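Local coordinates for protein putative (Helicobacter pylori, PDB 4O8S) that belongs to the nucleotidyltransferase superfamily (AbiEii family) and probably transfers a nucleotide to a substrate not yet identified, at residues 127-132 with 154-159; 132-137 with 166-171. All blocks are in the same frame, centred on the assembly; numbering follows the deposited sequence.

Contact 1 of 2, residues 127-132 with 154-159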
loop_
_atom_site.group_PDB
_atom_site.type_symbol
_atom_site.label_atom_id
_atom_site.label_comp_id
_atom_site.label_asym_id
_atom_site.label_seq_id
_atom_site.Cartn_x
_atom_site.Cartn_y
_atom_site.Cartn_z
ATOM N N GLU A 127 5.726 -4.645 8.100
ATOM C CA GLU A 127 5.290 -4.086 9.376
ATOM C C GLU A 127 5.086 -2.570 9.296
ATOM O O GLU A 127 4.220 -2.025 9.967
ATOM C CB GLU A 127 6.210 -4.502 10.550
ATOM C CG GLU A 127 7.684 -4.178 10.392
ATOM C CD GLU A 127 8.433 -4.159 11.737
ATOM O OE1 GLU A 127 9.543 -3.570 11.798
ATOM O OE2 GLU A 127 7.910 -4.733 12.729
ATOM N N ARG A 128 5.853 -1.895 8.447
ATOM C CA ARG A 128 5.663 -0.456 8.256
ATOM C C ARG A 128 4.355 -0.212 7.488
ATOM O O ARG A 128 3.592 0.710 7.799
ATOM C CB ARG A 128 6.860 0.127 7.496
ATOM C CG ARG A 128 6.939 1.664 7.415
ATOM C CD ARG A 128 8.268 2.057 6.748
ATOM N NE ARG A 128 8.434 3.487 6.456
ATOM C CZ ARG A 128 9.264 4.303 7.113
ATOM N NH1 ARG A 128 10.000 3.848 8.122
ATOM N NH2 ARG A 128 9.355 5.581 6.761
ATOM N N ILE A 129 4.078 -1.051 6.496
ATOM C CA ILE A 129 2.821 -0.923 5.777
ATOM C C ILE A 129 1.619 -1.120 6.712
ATOM O O ILE A 129 0.648 -0.361 6.646
ATOM C CB ILE A 129 2.760 -1.868 4.570
ATOM C CG1 ILE A 129 3.926 -1.534 3.622
ATOM C CG2 ILE A 129 1.407 -1.724 3.866
ATOM C CD1 ILE A 129 4.235 -2.608 2.571
ATOM N N ILE A 130 1.686 -2.123 7.581
ATOM C CA ILE A 130 0.617 -2.383 8.546
ATOM C C ILE A 130 0.415 -1.159 9.444
ATOM O O ILE A 130 -0.713 -0.697 9.640
ATOM C CB ILE A 130 0.961 -3.592 9.465
ATOM C CG1 ILE A 130 1.107 -4.884 8.648
ATOM C CG2 ILE A 130 -0.130 -3.799 10.498
ATOM C CD1 ILE A 130 1.514 -6.079 9.478
ATOM N N ASP A 131 1.518 -0.666 10.004
ATOM C CA ASP A 131 1.522 0.477 10.927
ATOM C C ASP A 131 0.864 1.697 10.268
ATOM O O ASP A 131 -0.023 2.334 10.851
ATOM C CB ASP A 131 2.973 0.769 11.334
ATOM C CG ASP A 131 3.098 1.813 12.445
ATOM O OD1 ASP A 131 2.174 1.963 13.279
ATOM O OD2 ASP A 131 4.157 2.478 12.486
ATOM N N ASN A 132 1.270 1.995 9.038
ATOM C CA ASN A 132 0.678 3.107 8.310
ATOM C C ASN A 132 -0.786 2.895 7.932
ATOM O O ASN A 132 -1.546 3.857 7.846
ATOM C CB ASN A 132 1.498 3.431 7.065
ATOM C CG ASN A 132 2.883 3.957 7.409
ATOM O OD1 ASN A 132 3.144 4.326 8.554
ATOM N ND2 ASN A 132 3.775 3.989 6.419
ATOM N N HIS A 154 -7.134 -6.937 6.098
ATOM C CA HIS A 154 -7.599 -8.318 6.091
ATOM C C HIS A 154 -6.598 -9.195 5.334
ATOM O O HIS A 154 -6.220 -10.260 5.811
ATOM C CB HIS A 154 -8.990 -8.383 5.458
ATOM C CG HIS A 154 -9.476 -9.771 5.197
ATOM N ND1 HIS A 154 -9.179 -10.460 4.037
ATOM C CD2 HIS A 154 -10.254 -10.599 5.939
ATOM C CE1 HIS A 154 -9.744 -11.655 4.082
ATOM N NE2 HIS A 154 -10.401 -11.763 5.226
ATOM N N PHE A 155 -6.155 -8.727 4.164
ATOM C CA PHE A 155 -5.149 -9.427 3.373
ATOM C C PHE A 155 -3.879 -9.641 4.186
ATOM O O PHE A 155 -3.256 -10.725 4.145
ATOM C CB PHE A 155 -4.805 -8.600 2.130
ATOM C CG PHE A 155 -3.585 -9.086 1.394
ATOM C CD1 PHE A 155 -3.681 -10.136 0.478
ATOM C CD2 PHE A 155 -2.334 -8.506 1.622
ATOM C CE1 PHE A 155 -2.565 -10.601 -0.188
ATOM C CE2 PHE A 155 -1.198 -8.977 0.957
ATOM C CZ PHE A 155 -1.312 -10.023 0.040
ATOM N N LEU A 156 -3.471 -8.593 4.899
ATOM C CA LEU A 156 -2.257 -8.648 5.708
ATOM C C LEU A 156 -2.395 -9.623 6.883
ATOM O O LEU A 156 -1.504 -10.426 7.124
ATOM C CB LEU A 156 -1.896 -7.243 6.210
ATOM C CG LEU A 156 -1.292 -6.382 5.079
ATOM C CD1 LEU A 156 -1.318 -4.920 5.449
ATOM C CD2 LEU A 156 0.151 -6.812 4.782
ATOM N N ALA A 157 -3.500 -9.548 7.618
ATOM C CA ALA A 157 -3.720 -10.461 8.738
ATOM C C ALA A 157 -3.802 -11.911 8.259
ATOM O O ALA A 157 -3.340 -12.837 8.941
ATOM C CB ALA A 157 -4.999 -10.076 9.490
ATOM N N LYS A 158 -4.382 -12.110 7.080
ATOM C CA LYS A 158 -4.584 -13.458 6.559
ATOM C C LYS A 158 -3.296 -14.084 6.024
ATOM O O LYS A 158 -3.039 -15.271 6.243
ATOM C CB LYS A 158 -5.647 -13.440 5.451
ATOM C CG LYS A 158 -6.153 -14.831 5.018
ATOM C CD LYS A 158 -7.151 -14.712 3.857
ATOM C CE LYS A 158 -7.742 -16.069 3.470
ATOM N NZ LYS A 158 -9.053 -16.326 4.149
ATOM N N HIS A 159 -2.493 -13.300 5.306
ATOM C CA HIS A 159 -1.341 -13.869 4.612
ATOM C C HIS A 159 0.005 -13.488 5.212
ATOM O O HIS A 159 1.035 -14.097 4.883
ATOM C CB HIS A 159 -1.369 -13.483 3.136
ATOM C CG HIS A 159 -2.603 -13.935 2.427
ATOM N ND1 HIS A 159 -2.796 -15.242 2.030
ATOM C CD2 HIS A 159 -3.717 -13.258 2.051
ATOM C CE1 HIS A 159 -3.969 -15.349 1.426
ATOM N NE2 HIS A 159 -4.549 -14.160 1.431
#

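Contact 2 of 2, residues 132-137 with 166-171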
loop_
_atom_site.group_PDB
_atom_site.type_symbol
_atom_site.label_atom_id
_atom_site.label_comp_id
_atom_site.label_asym_id
_atom_site.label_seq_id
_atom_site.Cartn_x
_atom_site.Cartn_y
_atom_site.Cartn_z
ATOM N N ASN A 132 1.270 1.995 9.038
ATOM C CA ASN A 132 0.678 3.107 8.310
ATOM C C ASN A 132 -0.786 2.895 7.932
ATOM O O ASN A 132 -1.546 3.857 7.846
ATOM C CB ASN A 132 1.498 3.431 7.065
ATOM C CG ASN A 132 2.883 3.957 7.409
ATOM O OD1 ASN A 132 3.144 4.326 8.554
ATOM N ND2 ASN A 132 3.775 3.989 6.419
ATOM N N LYS A 133 -1.189 1.651 7.686
ATOM C CA LYS A 133 -2.598 1.384 7.386
ATOM C C LYS A 133 -3.460 1.632 8.622
ATOM O O LYS A 133 -4.531 2.230 8.540
ATOM C CB LYS A 133 -2.791 -0.057 6.890
ATOM C CG LYS A 133 -2.620 -0.226 5.395
ATOM C CD LYS A 133 -3.889 0.208 4.677
ATOM C CE LYS A 133 -3.669 0.275 3.178
ATOM N NZ LYS A 133 -4.950 0.595 2.459
ATOM N N LEU A 134 -2.986 1.185 9.771
ATOM C CA LEU A 134 -3.743 1.361 11.006
ATOM C C LEU A 134 -3.862 2.836 11.388
ATOM O O LEU A 134 -4.924 3.274 11.836
ATOM C CB LEU A 134 -3.121 0.550 12.139
ATOM C CG LEU A 134 -3.360 -0.959 11.988
ATOM C CD1 LEU A 134 -2.463 -1.755 12.917
ATOM C CD2 LEU A 134 -4.823 -1.282 12.245
ATOM N N CYS A 135 -2.784 3.599 11.194
ATOM C CA CYS A 135 -2.822 5.040 11.440
ATOM C C CYS A 135 -3.887 5.692 10.573
ATOM O O CYS A 135 -4.720 6.454 11.062
ATOM C CB CYS A 135 -1.462 5.675 11.147
ATOM S SG CYS A 135 -0.218 5.297 12.381
ATOM N N ALA A 136 -3.880 5.357 9.288
ATOM C CA ALA A 136 -4.765 6.001 8.329
ATOM C C ALA A 136 -6.234 5.663 8.522
ATOM O O ALA A 136 -7.100 6.471 8.208
ATOM C CB ALA A 136 -4.339 5.667 6.888
ATOM N N CYS A 137 -6.539 4.459 8.986
ATOM C CA CYS A 137 -7.943 4.077 9.065
ATOM C C CYS A 137 -8.452 3.967 10.490
ATOM O O CYS A 137 -9.656 3.819 10.696
ATOM C CB CYS A 137 -8.205 2.767 8.318
ATOM S SG CYS A 137 -7.663 1.285 9.217
ATOM N N LEU A 166 2.767 -7.452 19.140
ATOM C CA LEU A 166 1.699 -7.188 20.112
ATOM C C LEU A 166 1.008 -5.860 19.890
ATOM O O LEU A 166 -0.216 -5.766 19.984
ATOM C CB LEU A 166 2.226 -7.245 21.551
ATOM C CG LEU A 166 2.189 -8.624 22.216
ATOM C CD1 LEU A 166 2.912 -8.616 23.565
ATOM C CD2 LEU A 166 0.751 -9.084 22.377
ATOM N N ASP A 167 1.791 -4.830 19.594
ATOM C CA ASP A 167 1.232 -3.503 19.421
ATOM C C ASP A 167 0.348 -3.433 18.176
ATOM O O ASP A 167 -0.768 -2.915 18.224
ATOM C CB ASP A 167 2.347 -2.451 19.355
ATOM C CG ASP A 167 1.823 -1.065 18.982
ATOM O OD1 ASP A 167 1.300 -0.366 19.886
ATOM O OD2 ASP A 167 1.928 -0.680 17.783
ATOM N N LEU A 168 0.848 -3.951 17.057
ATOM C CA LEU A 168 0.078 -3.943 15.810
ATOM C C LEU A 168 -1.183 -4.796 15.952
ATOM O O LEU A 168 -2.268 -4.382 15.530
ATOM C CB LEU A 168 0.932 -4.463 14.649
ATOM C CG LEU A 168 2.138 -3.608 14.262
ATOM C CD1 LEU A 168 2.937 -4.300 13.170
ATOM C CD2 LEU A 168 1.687 -2.226 13.799
ATOM N N ALA A 169 -1.026 -5.986 16.541
ATOM C CA ALA A 169 -2.146 -6.901 16.750
ATOM C C ALA A 169 -3.192 -6.277 17.654
ATOM O O ALA A 169 -4.402 -6.376 17.391
ATOM C CB ALA A 169 -1.667 -8.221 17.338
ATOM N N SER A 170 -2.730 -5.626 18.718
ATOM C CA SER A 170 -3.655 -5.014 19.661
ATOM C C SER A 170 -4.484 -3.939 18.975
ATOM O O SER A 170 -5.703 -3.858 19.170
ATOM C CB SER A 170 -2.912 -4.434 20.866
ATOM O OG SER A 170 -3.829 -3.795 21.741
ATOM N N ARG A 171 -3.825 -3.125 18.155
ATOM C CA ARG A 171 -4.517 -2.073 17.419
ATOM C C ARG A 171 -5.466 -2.656 16.371
ATOM O O ARG A 171 -6.566 -2.138 16.159
ATOM C CB ARG A 171 -3.502 -1.129 16.758
ATOM C CG ARG A 171 -2.571 -0.413 17.756
ATOM C CD ARG A 171 -1.299 0.110 17.074
ATOM N NE ARG A 171 -1.581 1.169 16.101
ATOM C CZ ARG A 171 -0.725 1.574 15.162
ATOM N NH1 ARG A 171 0.476 1.009 15.057
ATOM N NH2 ARG A 171 -1.068 2.542 14.317
#

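Contact 1 of 2, residues 127-132 with 154-159
L156 has CG anti to its carbonyl carbon (chi1 -75°) and CD1 extended beyond it, while I130 sends CG1 along the backbone-nitrogen side (chi1 -62°); together these torsions bring a leucine methyl against an isoleucine methylene. I130 CG1 and L156 CD1 are 4.0 Å apart, an ordinary van der Waals distance. The two side chains do not meet end-on but slide past each other in opposite directions, so that the flank of I130 is what L156 CD1 rests on. I129 offers a second, looser touch through its short branch, with I129 CG2 lying 4.5 Å from L156 CD1. One methyl of L156 thus reaches both consecutive isoleucines, whose backbones stay well back: the nearest CA atoms, those of I130 and L156, are 7.5 Å apart. The contact joins helix 126-139 to helix 147-159 in the helical part of the protein that follows the strand-rich nucleotidyltransferase core. Helix 29-36 of that core shares the same apolar patch, since A32 and L33 pack on I129 and L33 also touches L156. F164 lies against I130. Branched aliphatic residues suit such a buried junction of several helices: they fill it without bringing in polar groups, and I130, branched at CB, adds bulk close to its own backbone. Nothing polar crosses between the segments, and each backbone stays within its own helix, as in the bond from D131 N to E127 O (3.0 Å). The polar groups serve other surfaces. R128 forms a salt bridge with D49 on strand 46-50 and a hydrogen bond to the carbonyl oxygen of D108, whereas on helix 202-231 H154 hydrogen-bonds to E208 and K158 forms a salt bridge with it.

Contact 2 of 2, residues 132-137 with 166-171
L134 and R171 carry this contact between two helices of the helical bundle in an AbiEii-family nucleotidyltransferase. Segments 132-137 and 166-171 run in broadly the same direction, at 33°, with their axes 10.8 Å apart at closest approach. That spacing is filled by a leucine lying across a bent arginine. L134 holds CG anti to the carbonyl carbon and extends CD1 toward the neighbouring helix, where it meets the aliphatic root of the arginine, R171 CB, at 4.0 Å. The same methyl packs on backbone and side chain of L168: L134 CD1 is 3.7 Å from L168 O and 4.3 Å from L168 CD2. R171 leaves its helix with CG beside the backbone nitrogen, then folds at chi3 (66°), and this bend carries the guanidinium back toward helix 126-139. There one face of the flat group lies over L134 CB, which is 3.6 Å from R171 NH2. Arginine suits the place because its methylenes can join the leucine packing while its planar head stays available to carboxylates. Those carboxylates, D131 at NH1 and D139 at NE, both from helix 126-139, probably fix the rotation of the head by gripping it at two positions. D167, one turn before R171 on its own helix, adds a longer salt bridge, with OD2 3.5 Å from R171 NH1. K133 turns elsewhere, its NZ forming salt bridges with E30, D149 and D152. L153 of helix 147-159 also packs on L134, extending the apolar layer. C135 is small enough to stand beside the arginine head rather than under it, with C135 SG near the guanidinium plane and 3.5 Å from R171 NH2.

How the contacts relate
Both contacts use helix 126-139, which packs on helix 147-159 and on helix 166-176; contact 1 lies toward its N-terminal part and contact 2 farther along, with N132 belonging to both. Their centres are about 8 Å apart, and the chain order of the segments alternates. They also touch directly: D131 OD1 of contact 1 binds R171 NH1 of contact 2 in a 2.6 Å salt bridge, and I130 CG2 packs on L168 CD2 at 4.1 Å. L168 therefore links the two apolar patches, one more deeply buried than the other. Through R128 the shared helix is tied to strand 46-50, at the start of which lies the acidic sequence that probably corresponds to the metal-binding motif of the superfamily.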